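Local structure of acetoin utilization protein (2Q04) at residues P93-L98 with L130-E135; M159-G164 with C182-I187; A56-G61 with T77-D82; E4-H9 with M121-M126; E22-S27 with R62-R67. The protein is an acetoin utilization protein of the GNAT acetyltransferase family, and so probably transfers acetyl groups from acetyl-coenzyme A to an acceptor not yet identified. All coordinates share one frame; numbering follows the deposited sequence. Where two conformers were deposited one is given.

Interaction 1. Residues P93-L98 with L130-E135; sequences PYILEL and LILTTE. With CA (calcium ion), chain G; EDO (1,2-ethanediol), chain J.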
# COMPACT_ATOMS: atom_id res chain seq x y z
N PRO A 93 -6.58 14.22 9.24
CA PRO A 93 -5.18 13.79 9.16
C PRO A 93 -4.92 12.36 9.71
O PRO A 93 -3.76 11.91 9.71
CB PRO A 93 -4.46 14.83 10.02
CG PRO A 93 -5.47 15.27 11.01
CD PRO A 93 -6.82 15.15 10.36
N TYR A 94 -5.98 11.67 10.17
CA TYR A 94 -5.84 10.29 10.68
C TYR A 94 -6.13 9.26 9.59
O TYR A 94 -6.10 8.06 9.84
CB TYR A 94 -6.78 10.07 11.86
CG TYR A 94 -6.47 10.95 13.06
CD1 TYR A 94 -5.44 10.63 13.93
CD2 TYR A 94 -7.22 12.09 13.31
CE1 TYR A 94 -5.15 11.43 15.00
CE2 TYR A 94 -6.94 12.88 14.38
CZ TYR A 94 -5.90 12.55 15.24
OH TYR A 94 -5.61 13.35 16.32
N ILE A 95 -6.43 9.73 8.38
CA ILE A 95 -6.66 8.84 7.27
C ILE A 95 -5.44 8.81 6.35
O ILE A 95 -5.02 9.83 5.80
CB ILE A 95 -7.94 9.22 6.48
CG1 ILE A 95 -9.18 8.94 7.34
CG2 ILE A 95 -8.03 8.44 5.16
CD1 ILE A 95 -10.49 9.27 6.68
N LEU A 96 -4.84 7.62 6.23
CA LEU A 96 -3.62 7.42 5.47
C LEU A 96 -3.89 6.41 4.37
O LEU A 96 -4.69 5.50 4.55
CB LEU A 96 -2.52 6.90 6.40
CG LEU A 96 -1.09 6.93 5.88
CD1 LEU A 96 -0.60 8.36 5.71
CD2 LEU A 96 -0.19 6.18 6.84
N GLU A 97 -3.23 6.56 3.23
CA GLU A 97 -3.42 5.61 2.14
C GLU A 97 -2.18 4.74 1.93
O GLU A 97 -1.07 5.24 1.87
CB GLU A 97 -3.79 6.32 0.83
CG GLU A 97 -4.16 5.33 -0.31
CD GLU A 97 -4.32 5.99 -1.66
OE1 GLU A 97 -4.17 7.22 -1.74
OE2 GLU A 97 -4.56 5.27 -2.65
N LEU A 98 -2.40 3.44 1.89
CA LEU A 98 -1.42 2.52 1.40
C LEU A 98 -1.49 2.66 -0.10
O LEU A 98 -2.42 2.16 -0.73
CB LEU A 98 -1.78 1.08 1.84
CG LEU A 98 -0.76 -0.05 1.58
CD1 LEU A 98 -1.26 -1.33 2.24
CD2 LEU A 98 -0.52 -0.29 0.08
N LEU A 130 -6.25 5.31 10.30
CA LEU A 130 -7.11 4.46 9.53
C LEU A 130 -6.46 4.37 8.13
O LEU A 130 -6.39 5.37 7.39
CB LEU A 130 -8.54 5.06 9.44
CG LEU A 130 -9.62 4.17 8.81
CD1 LEU A 130 -11.05 4.63 9.21
CD2 LEU A 130 -9.47 4.11 7.29
N ILE A 131 -5.91 3.20 7.81
CA ILE A 131 -5.16 3.01 6.57
C ILE A 131 -6.03 2.33 5.51
O ILE A 131 -6.33 1.14 5.62
CB ILE A 131 -3.85 2.17 6.81
CG1 ILE A 131 -3.02 2.80 7.94
CG2 ILE A 131 -3.01 2.08 5.51
CD1 ILE A 131 -1.91 1.90 8.46
N LEU A 132 -6.43 3.08 4.51
CA LEU A 132 -7.24 2.54 3.45
C LEU A 132 -6.39 2.30 2.23
O LEU A 132 -5.29 2.82 2.12
CB LEU A 132 -8.42 3.50 3.12
CG LEU A 132 -8.13 4.94 2.62
CD1 LEU A 132 -7.69 4.97 1.15
CD2 LEU A 132 -9.37 5.81 2.80
N THR A 133 -6.89 1.49 1.31
CA THR A 133 -6.18 1.20 0.07
C THR A 133 -7.17 0.83 -1.02
O THR A 133 -8.25 0.31 -0.74
CB THR A 133 -5.10 0.02 0.26
OG1 THR A 133 -4.04 0.17 -0.68
CG2 THR A 133 -5.74 -1.33 0.07
N THR A 134 -6.81 1.13 -2.26
CA THR A 134 -7.65 0.81 -3.41
C THR A 134 -6.88 -0.05 -4.37
O THR A 134 -5.70 0.20 -4.62
CB THR A 134 -8.06 2.07 -4.14
OG1 THR A 134 -6.89 2.84 -4.45
CG2 THR A 134 -9.00 2.90 -3.29
N GLU A 135 -7.54 -1.08 -4.91
CA GLU A 135 -6.91 -2.00 -5.88
C GLU A 135 -7.82 -2.16 -7.10
O GLU A 135 -8.99 -2.47 -6.96
CB GLU A 135 -6.66 -3.37 -5.22
CG GLU A 135 -5.48 -3.38 -4.21
CD GLU A 135 -4.10 -3.30 -4.89
OE1 GLU A 135 -4.00 -3.69 -6.06
OE2 GLU A 135 -3.12 -2.85 -4.24
CA CA G . -3.61 1.46 -4.73
C1 EDO J . -0.60 -5.43 -7.81
O1 EDO J . -1.58 -5.68 -6.77
C2 EDO J . -0.14 -3.98 -7.75
O2 EDO J . 0.44 -3.61 -9.00
O HOH W 1 -4.49 2.69 -2.55
O HOH W 2 -3.25 -0.37 -3.16
O HOH W 3 -3.88 3.23 -6.77
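Residues Ile95 to Leu98 and Leu130 to Glu135 are the two parallel strands of a beta-alpha-beta unit, crossed over through helix 112-121. Leu130 N bonds to Tyr94 O at 2.8 Å, and the ladder then alternates through Leu96 N to Leu130 O, Leu132 N to Leu96 O and Leu98 N to Leu132 O. On one face Ile95 CG2 packs against Leu132 CD2 at 3.8 Å, while CD1 of the same leucine lies 3.8 Å from Glu97 CG; Leu132 crosses each of the two at a slant. Leu96 and Ile131 point to the other face, where Phe78 meets them. In GNAT enzymes the equivalent strands splay apart where acetyl-coenzyme A binds; consistent with this, the ladder here gives way after Leu98. Thr133 has OG1 anti to its backbone N (chi1 -153°), which brings the hydroxyl to Leu98 O, a donated bond of 2.6 Å; it also accepts from water 2. A valine in its place would probably cost Leu98 O this short bond and leave water 2 without one of its acceptors. Water 1 bridges the strands, donating to Glu97 OE2 at 2.6 Å and to Leu98 O while accepting from Thr134 N. Both waters bind the calcium ion, as do Thr134 O, at 2.5 Å, and Gly99 O. Glu135 OE2 accepts from water 2, a second-shell contact to the metal.

Interaction 2. Residues M159-G164 with C182-I187; sequences MMNHGG and CLMARI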
# COMPACT_ATOMS: atom_id res chain seq x y z
N MSE A 159 -3.45 -11.42 1.22
CA MSE A 159 -2.19 -10.76 1.50
C MSE A 159 -2.45 -9.53 2.32
O MSE A 159 -1.80 -9.31 3.34
CB MSE A 159 -1.50 -10.36 0.22
CG MSE A 159 -0.18 -9.68 0.47
SE MSE A 159 0.59 -8.96 -1.08
CE MSE A 159 -0.60 -7.55 -1.37
N MSE A 160 -3.38 -8.70 1.85
CA MSE A 160 -3.75 -7.45 2.54
C MSE A 160 -4.30 -7.74 3.96
O MSE A 160 -4.04 -7.00 4.89
CB MSE A 160 -4.78 -6.69 1.73
CG MSE A 160 -4.23 -6.08 0.42
SE MSE A 160 -2.85 -4.71 0.75
CE MSE A 160 -2.67 -3.97 -1.15
N ASN A 161 -5.03 -8.84 4.09
CA ASN A 161 -5.57 -9.25 5.39
C ASN A 161 -4.46 -9.46 6.40
O ASN A 161 -4.60 -9.10 7.55
CB ASN A 161 -6.41 -10.52 5.25
CG ASN A 161 -7.75 -10.28 4.50
OD1 ASN A 161 -8.39 -11.21 4.02
ND2 ASN A 161 -8.18 -9.03 4.43
N HIS A 162 -3.33 -10.01 5.95
CA HIS A 162 -2.18 -10.24 6.83
C HIS A 162 -1.64 -8.91 7.38
O HIS A 162 -1.10 -8.87 8.47
CB HIS A 162 -1.05 -11.00 6.10
CG HIS A 162 -1.29 -12.49 6.02
ND1 HIS A 162 -1.53 -13.14 4.83
CD2 HIS A 162 -1.30 -13.44 6.98
CE1 HIS A 162 -1.68 -14.43 5.06
NE2 HIS A 162 -1.55 -14.64 6.36
N GLY A 163 -1.80 -7.83 6.62
CA GLY A 163 -1.37 -6.49 7.06
C GLY A 163 -2.43 -5.79 7.92
O GLY A 163 -2.22 -4.67 8.36
N GLY A 164 -3.58 -6.44 8.10
CA GLY A 164 -4.65 -5.89 8.92
C GLY A 164 -5.76 -5.21 8.12
O GLY A 164 -6.75 -4.76 8.69
N CYS A 182 -11.57 -3.36 -5.41
CA CYS A 182 -11.97 -3.29 -4.02
C CYS A 182 -11.31 -2.18 -3.22
O CYS A 182 -10.22 -1.71 -3.53
CB CYS A 182 -11.74 -4.64 -3.32
SG CYS A 182 -9.99 -5.13 -3.13
N LEU A 183 -12.02 -1.74 -2.20
CA LEU A 183 -11.51 -0.86 -1.20
C LEU A 183 -11.27 -1.68 0.03
O LEU A 183 -12.11 -2.48 0.42
CB LEU A 183 -12.53 0.24 -0.89
CG LEU A 183 -12.36 1.03 0.42
CD1 LEU A 183 -11.14 1.96 0.35
CD2 LEU A 183 -13.63 1.81 0.70
N MSE A 184 -10.12 -1.51 0.63
CA MSE A 184 -9.81 -2.19 1.88
C MSE A 184 -9.25 -1.20 2.83
O MSE A 184 -8.74 -0.16 2.41
CB MSE A 184 -8.80 -3.32 1.65
CG MSE A 184 -9.25 -4.37 0.69
SE MSE A 184 -7.99 -5.76 0.52
CE MSE A 184 -8.08 -6.46 2.33
N ALA A 185 -9.31 -1.50 4.12
CA ALA A 185 -8.79 -0.58 5.11
C ALA A 185 -8.45 -1.25 6.43
O ALA A 185 -9.10 -2.18 6.85
CB ALA A 185 -9.75 0.55 5.33
N ARG A 186 -7.42 -0.72 7.08
CA ARG A 186 -7.00 -1.18 8.39
C ARG A 186 -7.27 -0.08 9.39
O ARG A 186 -6.69 1.01 9.30
CB ARG A 186 -5.51 -1.51 8.39
CG ARG A 186 -4.94 -1.98 9.76
CD ARG A 186 -3.41 -1.98 9.73
NE ARG A 186 -2.80 -2.87 10.74
CZ ARG A 186 -2.53 -2.52 11.99
NH1 ARG A 186 -2.88 -1.33 12.46
NH2 ARG A 186 -1.95 -3.39 12.80
N ILE A 187 -8.19 -0.34 10.32
CA ILE A 187 -8.52 0.63 11.37
C ILE A 187 -7.64 0.39 12.59
O ILE A 187 -7.82 -0.59 13.32
CB ILE A 187 -10.01 0.54 11.79
CG1 ILE A 187 -10.92 0.83 10.59
CG2 ILE A 187 -10.31 1.54 12.94
CD1 ILE A 187 -12.39 0.50 10.84
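Met184 and Met160, both selenomethionines, cross at a slant between strand 182-187 and the last turn of helix 149-162. The strand residue does the reaching: its chain runs out to SE, which lies 3.6 Å from Met160 CB, and a turn at chi3 (65°) then brings CE to 3.4 Å from that same CB. Asn161 meets this methyl at about a right angle, its ND2 standing 3.3 Å from Met184 CE. The amide nitrogen has its polar partner elsewhere, in Leu165 O. Met160 itself bends at chi2, and its far end turns away from the strand toward Leu98, Ile101 and Glu135. Arg186 makes the second point of contact by another route. Its chain is extended from CG to NE and runs past the two glycines, with CG 3.5 Å from Gly164 O. NE then gives a weak bond of 3.0 Å to Gly163 O, the carbonyl lying at the edge of the guanidinium and in its plane, while NH1 forms a salt bridge with Glu127. A side chain on Gly164 would run into Arg186 NE. The same residue takes a positive phi (98°), where a CB would also be jammed against the preceding carbonyl, and its N bonds back to Asn161 O at 2.9 Å. This is the Schellman motif that ends a helix at glycine, here with its terminal turn laid against a strand of the central sheet.

Interaction 3. Residues A56-G61 with T77-D82; sequences AALEEG and TFLYPD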
# COMPACT_ATOMS: atom_id res chain seq x y z
N ALA A 56 8.80 9.36 -0.04
CA ALA A 56 9.62 9.28 1.17
C ALA A 56 9.92 10.66 1.74
O ALA A 56 10.09 10.81 2.95
CB ALA A 56 10.90 8.56 0.88
N ALA A 57 9.98 11.66 0.87
CA ALA A 57 10.28 13.03 1.27
C ALA A 57 9.09 13.75 1.92
O ALA A 57 9.24 14.82 2.49
CB ALA A 57 10.77 13.84 0.07
N LEU A 58 7.90 13.17 1.82
CA LEU A 58 6.70 13.78 2.40
C LEU A 58 6.70 13.64 3.92
O LEU A 58 7.21 12.65 4.47
CB LEU A 58 5.44 13.14 1.83
CG LEU A 58 5.18 13.37 0.35
CD1 LEU A 58 4.03 12.47 -0.12
CD2 LEU A 58 4.87 14.85 0.06
N GLU A 59 6.06 14.61 4.59
CA GLU A 59 5.96 14.62 6.04
C GLU A 59 5.39 13.29 6.56
O GLU A 59 5.94 12.69 7.47
CB GLU A 59 5.07 15.78 6.49
CG GLU A 59 5.21 16.13 7.98
N GLU A 60 4.30 12.83 5.94
CA GLU A 60 3.64 11.59 6.37
C GLU A 60 4.12 10.36 5.57
O GLU A 60 3.83 9.21 5.94
CB GLU A 60 2.11 11.74 6.25
CG GLU A 60 1.53 11.47 4.82
CD GLU A 60 1.82 12.60 3.82
OE1 GLU A 60 2.38 13.66 4.21
OE2 GLU A 60 1.46 12.43 2.63
N GLY A 61 4.87 10.60 4.49
CA GLY A 61 5.26 9.53 3.55
C GLY A 61 6.14 8.43 4.15
O GLY A 61 7.05 8.71 4.91
N THR A 77 4.03 1.50 -0.29
CA THR A 77 4.03 2.96 -0.05
C THR A 77 2.88 3.40 0.84
O THR A 77 1.81 2.80 0.83
CB THR A 77 3.93 3.75 -1.37
OG1 THR A 77 2.59 3.66 -1.88
CG2 THR A 77 4.91 3.22 -2.39
N PHE A 78 3.12 4.47 1.61
CA PHE A 78 2.10 5.07 2.44
C PHE A 78 2.19 6.55 2.33
O PHE A 78 3.28 7.11 2.35
CB PHE A 78 2.27 4.68 3.90
CG PHE A 78 2.16 3.24 4.14
CD1 PHE A 78 0.94 2.68 4.47
CD2 PHE A 78 3.28 2.42 4.03
CE1 PHE A 78 0.83 1.30 4.68
CE2 PHE A 78 3.17 1.06 4.24
CZ PHE A 78 1.95 0.50 4.57
N LEU A 79 1.05 7.20 2.19
CA LEU A 79 0.98 8.65 2.12
C LEU A 79 -0.46 9.07 2.27
O LEU A 79 -1.36 8.21 2.29
CB LEU A 79 1.55 9.17 0.79
CG LEU A 79 0.81 8.77 -0.50
CD1 LEU A 79 1.35 9.57 -1.68
CD2 LEU A 79 0.92 7.25 -0.78
N TYR A 80 -0.71 10.37 2.35
CA TYR A 80 -2.07 10.87 2.42
C TYR A 80 -2.77 10.66 1.09
O TYR A 80 -2.13 10.71 0.04
CB TYR A 80 -2.11 12.35 2.81
CG TYR A 80 -1.91 12.60 4.28
CD1 TYR A 80 -2.59 11.84 5.24
CD2 TYR A 80 -1.10 13.64 4.72
CE1 TYR A 80 -2.42 12.07 6.57
CE2 TYR A 80 -0.93 13.88 6.07
CZ TYR A 80 -1.60 13.10 6.99
OH TYR A 80 -1.44 13.33 8.34
N PRO A 81 -4.09 10.40 1.13
CA PRO A 81 -4.86 10.16 -0.09
C PRO A 81 -4.72 11.28 -1.12
O PRO A 81 -4.50 12.43 -0.76
CB PRO A 81 -6.30 10.07 0.42
CG PRO A 81 -6.19 9.68 1.83
CD PRO A 81 -4.93 10.29 2.34
N ASP A 82 -4.88 10.93 -2.39
CA ASP A 82 -4.73 11.89 -3.50
C ASP A 82 -5.78 13.01 -3.42
O ASP A 82 -6.97 12.74 -3.30
CB ASP A 82 -4.86 11.15 -4.86
CG ASP A 82 -4.57 12.05 -6.05
OD1 ASP A 82 -5.48 12.78 -6.49
OD2 ASP A 82 -3.44 11.99 -6.59
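Phe78 meets Gly61 through its backbone: its carbonyl O takes a CA-H...O contact from Gly61 CA at 3.3 Å, while its ring turns away from the loop. Where strand 62-68 begins, Phe78 pairs with Arg62. Leu79 follows, and its CB receives two neighbours from the loop, Leu58 CD1 at 4.2 Å and Glu60 OE2 at 3.7 Å. Tyr80 carries most of the polar part. Its backbone N points almost straight at Glu60 OE2, 3.0 Å away with an N-H...O angle of 172°, and meets that oxygen on the anti side, somewhat out of the carboxylate plane. Glu60 CG also lies over one face of the Tyr80 ring in a CH-pi contact, 3.7 Å from its centroid and shifted toward the rim, and Glu60 CD sits 3.2 Å from Tyr80 CD2. The carboxylate and ring planes are 20° apart, nearly parallel, one above the other. Glu60 chi1 (83°) sets CG over the ring, and the bend at chi2 carries CD on toward Tyr80 CD2. Glu60 thus touches Tyr80 twice, at its backbone N and at its ring face, and the ring is anchored at its far end, where OH bonds to Gly1 N and Pro93 O. The arrangement joins the loop between helix 45-56 and strand 62-68 to the end of strand 71-79, at the open end of an antiparallel hairpin of the GNAT sheet.

Interaction 4. Residues E4-H9 with M121-M126; sequences EKQFNH and MLDPAM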
# COMPACT_ATOMS: atom_id res chain seq x y z
N GLU A 4 6.38 10.41 14.38
CA GLU A 4 7.77 10.05 14.05
C GLU A 4 7.78 8.71 13.37
O GLU A 4 6.92 7.86 13.62
CB GLU A 4 8.63 9.98 15.32
CG GLU A 4 8.91 11.34 15.97
CD GLU A 4 7.66 12.02 16.47
OE1 GLU A 4 6.67 11.31 16.76
OE2 GLU A 4 7.66 13.27 16.58
N LYS A 5 8.76 8.50 12.50
CA LYS A 5 8.84 7.28 11.72
C LYS A 5 9.87 6.32 12.30
O LYS A 5 11.07 6.63 12.35
CB LYS A 5 9.17 7.61 10.26
CG LYS A 5 8.03 8.37 9.53
CD LYS A 5 8.49 8.88 8.17
CE LYS A 5 7.57 9.97 7.66
NZ LYS A 5 8.11 10.62 6.42
N GLN A 6 9.40 5.17 12.79
CA GLN A 6 10.27 4.15 13.36
C GLN A 6 10.77 3.20 12.26
O GLN A 6 9.97 2.50 11.62
CB GLN A 6 9.52 3.36 14.44
CG GLN A 6 10.42 2.45 15.30
CD GLN A 6 9.62 1.46 16.12
OE1 GLN A 6 8.90 0.62 15.57
NE2 GLN A 6 9.75 1.53 17.43
N PHE A 7 12.08 3.18 12.06
CA PHE A 7 12.70 2.27 11.11
C PHE A 7 12.69 0.86 11.66
O PHE A 7 13.11 0.63 12.79
CB PHE A 7 14.14 2.70 10.81
CG PHE A 7 14.86 1.77 9.86
CD1 PHE A 7 14.80 1.98 8.49
CD2 PHE A 7 15.58 0.69 10.34
CE1 PHE A 7 15.46 1.12 7.61
CE2 PHE A 7 16.22 -0.18 9.46
CZ PHE A 7 16.16 0.05 8.10
N ASN A 8 12.20 -0.08 10.87
CA ASN A 8 12.20 -1.48 11.25
C ASN A 8 12.81 -2.32 10.17
O ASN A 8 12.85 -1.92 9.02
CB ASN A 8 10.79 -1.95 11.57
CG ASN A 8 10.27 -1.37 12.86
OD1 ASN A 8 10.67 -1.79 13.96
ND2 ASN A 8 9.38 -0.38 12.76
N HIS A 9 13.30 -3.50 10.54
CA HIS A 9 14.00 -4.36 9.61
C HIS A 9 13.84 -5.83 9.96
O HIS A 9 13.95 -6.21 11.12
CB HIS A 9 15.50 -4.02 9.60
CG HIS A 9 16.35 -5.05 8.94
ND1 HIS A 9 16.78 -6.19 9.59
CD2 HIS A 9 16.82 -5.14 7.67
CE1 HIS A 9 17.47 -6.94 8.75
NE2 HIS A 9 17.51 -6.32 7.58
N MSE A 121 3.78 -2.36 9.72
CA MSE A 121 2.91 -2.20 10.90
C MSE A 121 3.66 -2.34 12.23
O MSE A 121 3.07 -2.19 13.29
CB MSE A 121 1.76 -3.22 10.86
CG MSE A 121 0.88 -3.11 9.63
SE MSE A 121 0.22 -1.32 9.34
CE MSE A 121 -0.37 -1.52 7.58
N LEU A 122 4.96 -2.62 12.16
CA LEU A 122 5.79 -2.73 13.38
C LEU A 122 5.88 -1.41 14.13
O LEU A 122 6.11 -1.38 15.35
CB LEU A 122 7.20 -3.22 13.03
CG LEU A 122 7.38 -4.72 12.85
CD1 LEU A 122 8.86 -5.05 12.57
CD2 LEU A 122 6.89 -5.47 14.08
N ASP A 123 5.73 -0.30 13.39
CA ASP A 123 5.73 1.03 13.99
C ASP A 123 4.40 1.25 14.74
O ASP A 123 3.33 1.26 14.11
CB ASP A 123 5.91 2.10 12.91
CG ASP A 123 6.20 3.48 13.49
OD1 ASP A 123 5.91 3.71 14.67
OD2 ASP A 123 6.72 4.34 12.75
N PRO A 124 4.47 1.45 16.08
CA PRO A 124 3.25 1.68 16.86
C PRO A 124 2.43 2.89 16.38
O PRO A 124 1.27 3.03 16.76
CB PRO A 124 3.79 1.94 18.28
CG PRO A 124 5.16 1.37 18.29
CD PRO A 124 5.69 1.47 16.92
N ALA A 125 3.06 3.76 15.57
CA ALA A 125 2.39 4.95 15.03
C ALA A 125 1.28 4.59 14.07
O ALA A 125 0.32 5.34 13.93
CB ALA A 125 3.40 5.85 14.32
N MSE A 126 1.40 3.43 13.43
CA MSE A 126 0.40 2.98 12.43
C MSE A 126 -0.96 2.69 13.07
O MSE A 126 -1.99 2.66 12.37
CB MSE A 126 0.90 1.73 11.69
CG MSE A 126 2.22 1.92 11.00
SE MSE A 126 2.14 3.35 9.74
CE MSE A 126 1.92 2.36 8.11
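Asp123 and Gln6 meet with both CG atoms anti to their own backbone N, Asp123 at chi1 -168° and Gln6 at -169°. The Asp123 torsion sets its carboxylate beside Gln6 N, which donates to Asp123 OD2 at 2.8 Å, coming from above the carboxylate plane. OD2 is shared with Arg62 NH1 in a salt bridge. The other oxygen, OD1, takes the backbone N of Ala125 at 3.0 Å, again from above the plane. An alanine at Asp123 would probably leave Gln6 N and Ala125 N without these acceptors and the charge of Arg62 without its mate. The Gln6 torsion starts an extended chain toward Pro124, whose ring it crosses at about a right angle, Gln6 OE1 lying 3.6 Å from Pro124 CD. Asn8 ND2 donates to Gln6 OE1 at 3.0 Å, with the acceptor nearly in the plane of its amide, and this bond ties the two side chains together. The Asn8 amide in turn rests against Leu122, Asn8 CG lying 3.6 Å from Leu122 CB. The two segments run in opposite directions, and Asp123 forms an Asx turn leading into the 3-10 segment 124-126, in the loop that joins helix 112-121 to strand 130-135 of the acetyltransferase fold.

Interaction 5. Residues E22-S27 with R62-R67; sequences EGPVTS and RIIIAR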
# COMPACT_ATOMS: atom_id res chain seq x y z
N GLU A 22 12.71 -3.63 5.05
CA GLU A 22 12.99 -2.56 5.97
C GLU A 22 12.36 -1.24 5.56
O GLU A 22 12.15 -0.97 4.37
CB GLU A 22 14.50 -2.39 6.07
CG GLU A 22 15.16 -1.98 4.74
CD GLU A 22 16.66 -2.02 4.77
OE1 GLU A 22 17.22 -2.94 5.41
OE2 GLU A 22 17.29 -1.17 4.12
N GLY A 23 12.14 -0.38 6.55
CA GLY A 23 11.65 0.96 6.33
C GLY A 23 10.95 1.49 7.56
O GLY A 23 10.82 0.76 8.56
N PRO A 24 10.44 2.76 7.50
CA PRO A 24 10.51 3.63 6.32
C PRO A 24 11.95 4.08 5.97
O PRO A 24 12.75 4.41 6.86
CB PRO A 24 9.64 4.85 6.71
CG PRO A 24 8.89 4.42 7.94
CD PRO A 24 9.72 3.40 8.62
N VAL A 25 12.26 4.07 4.67
CA VAL A 25 13.58 4.46 4.16
C VAL A 25 13.55 5.93 3.75
O VAL A 25 12.61 6.38 3.11
CB VAL A 25 13.96 3.60 2.91
CG1 VAL A 25 15.35 3.94 2.44
CG2 VAL A 25 13.85 2.09 3.24
N THR A 26 14.59 6.67 4.11
CA THR A 26 14.65 8.09 3.78
C THR A 26 14.85 8.29 2.30
O THR A 26 15.33 7.40 1.60
CB THR A 26 15.80 8.79 4.51
OG1 THR A 26 17.04 8.25 4.06
CG2 THR A 26 15.67 8.62 6.01
N SER A 27 14.48 9.48 1.82
CA SER A 27 14.65 9.84 0.41
C SER A 27 16.11 9.74 -0.01
O SER A 27 16.43 9.17 -1.06
CB SER A 27 14.15 11.27 0.17
OG SER A 27 12.80 11.40 0.54
N ARG A 62 5.85 7.18 3.77
CA ARG A 62 6.64 6.02 4.21
C ARG A 62 6.83 5.05 3.06
O ARG A 62 5.86 4.59 2.43
CB ARG A 62 5.94 5.30 5.35
CG ARG A 62 5.70 6.14 6.54
CD ARG A 62 5.21 5.34 7.68
NE ARG A 62 5.14 6.15 8.89
CZ ARG A 62 5.18 5.67 10.13
NH1 ARG A 62 5.32 4.36 10.34
NH2 ARG A 62 5.12 6.49 11.17
N ILE A 63 8.09 4.70 2.81
CA ILE A 63 8.43 3.70 1.81
C ILE A 63 9.18 2.55 2.48
O ILE A 63 10.27 2.72 2.99
CB ILE A 63 9.34 4.31 0.69
CG1 ILE A 63 8.62 5.48 -0.04
CG2 ILE A 63 9.76 3.21 -0.32
CD1 ILE A 63 7.41 5.06 -0.86
N ILE A 64 8.53 1.40 2.56
CA ILE A 64 9.17 0.19 3.03
C ILE A 64 9.55 -0.64 1.81
O ILE A 64 8.75 -0.76 0.86
CB ILE A 64 8.22 -0.63 3.98
CG1 ILE A 64 8.09 0.07 5.35
CG2 ILE A 64 8.76 -2.06 4.18
CD1 ILE A 64 7.42 1.43 5.30
N ILE A 65 10.77 -1.18 1.81
CA ILE A 65 11.31 -1.85 0.62
C ILE A 65 11.73 -3.29 0.90
O ILE A 65 12.08 -3.63 2.02
CB ILE A 65 12.53 -1.11 0.07
CG1 ILE A 65 13.67 -1.08 1.12
CG2 ILE A 65 12.14 0.31 -0.34
CD1 ILE A 65 14.95 -0.51 0.61
N ALA A 66 11.62 -4.13 -0.13
CA ALA A 66 12.22 -5.46 -0.12
C ALA A 66 13.45 -5.35 -1.00
O ALA A 66 13.34 -5.01 -2.18
CB ALA A 66 11.27 -6.48 -0.66
N ARG A 67 14.61 -5.66 -0.43
CA ARG A 67 15.87 -5.27 -1.02
C ARG A 67 16.91 -6.39 -1.02
O ARG A 67 16.98 -7.19 -0.09
CB ARG A 67 16.41 -4.05 -0.25
CG ARG A 67 17.73 -3.54 -0.73
CD ARG A 67 18.21 -2.35 0.12
NE ARG A 67 18.35 -2.69 1.55
CZ ARG A 67 19.33 -3.44 2.07
NH1 ARG A 67 20.21 -4.03 1.28
NH2 ARG A 67 19.39 -3.65 3.37
O HOH W 4 10.19 6.47 3.59
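Arg67 presents the edge of its guanidinium to Glu22, with the carboxylate carbon lying in the guanidinium plane. The grip is side-on, one nitrogen to each oxygen: NH2 to Glu22 OE1 at 3.1 Å and NE to Glu22 OE2 at 3.2 Å. The two planes are turned 57° apart, and both nitrogens reach their oxygens from above the carboxylate plane. The second flat group, the guanidinium of Arg62, meets Pro24 CG only at a slant; it is the aliphatic part of this arginine that lies alongside the proline ring, CD to Pro24 CG 3.8 Å, while NH1 goes on to Asp123. Between these ends the backbones join. Glu22 and Ile65 form a hydrogen-bonded antiparallel pair, with Ile65 N to Glu22 O at 2.9 Å. Gly23 then passes so close to Ile64 that a CB there would strike Ile64 CA and Ile63 O. A cis peptide bond before Pro24 follows, after which Val25 N returns to the strand and bonds to Ile63 O at 2.9 Å. Past that point water 4 takes over the bridging, donating to Val25 O and accepting from Ile63 N, the latter at 2.9 Å. The Val25 and Ile65 side chains cross at about a right angle, Val25 CG2 lying 3.8 Å from Ile65 CG1. Glu22 is buried, and the paired positive charge of Arg67, itself fixed by Gly69 O through NH1, would be expected to favour its ionised form and to offset the cost of burying it.

Overall arrangement
All five contacts reach one mixed sheet. Along the chain interaction 5 joins strands 19-23 and 62-68, interaction 3 adds strand 71-79, interaction 1 pairs 95-103 with 130-135, and interaction 2 lays the end of helix 149-162 on strand 182-187. Interaction 4 brings the N-terminal segment back to the loop after helix 112-121, about 11 Å from interaction 5 between centres. Interactions 2 and 5 lie on opposite sides of the chain's centre, about 19 Å apart between centres. Neighbouring contacts are tied directly: Asp123 to Arg62, Lys5 to Gly61, Leu79 to Glu97, Thr133 to Met184. One calcium site lies within interaction 1, where the backbone ladder ends; the strand order is consistent with a GNAT core.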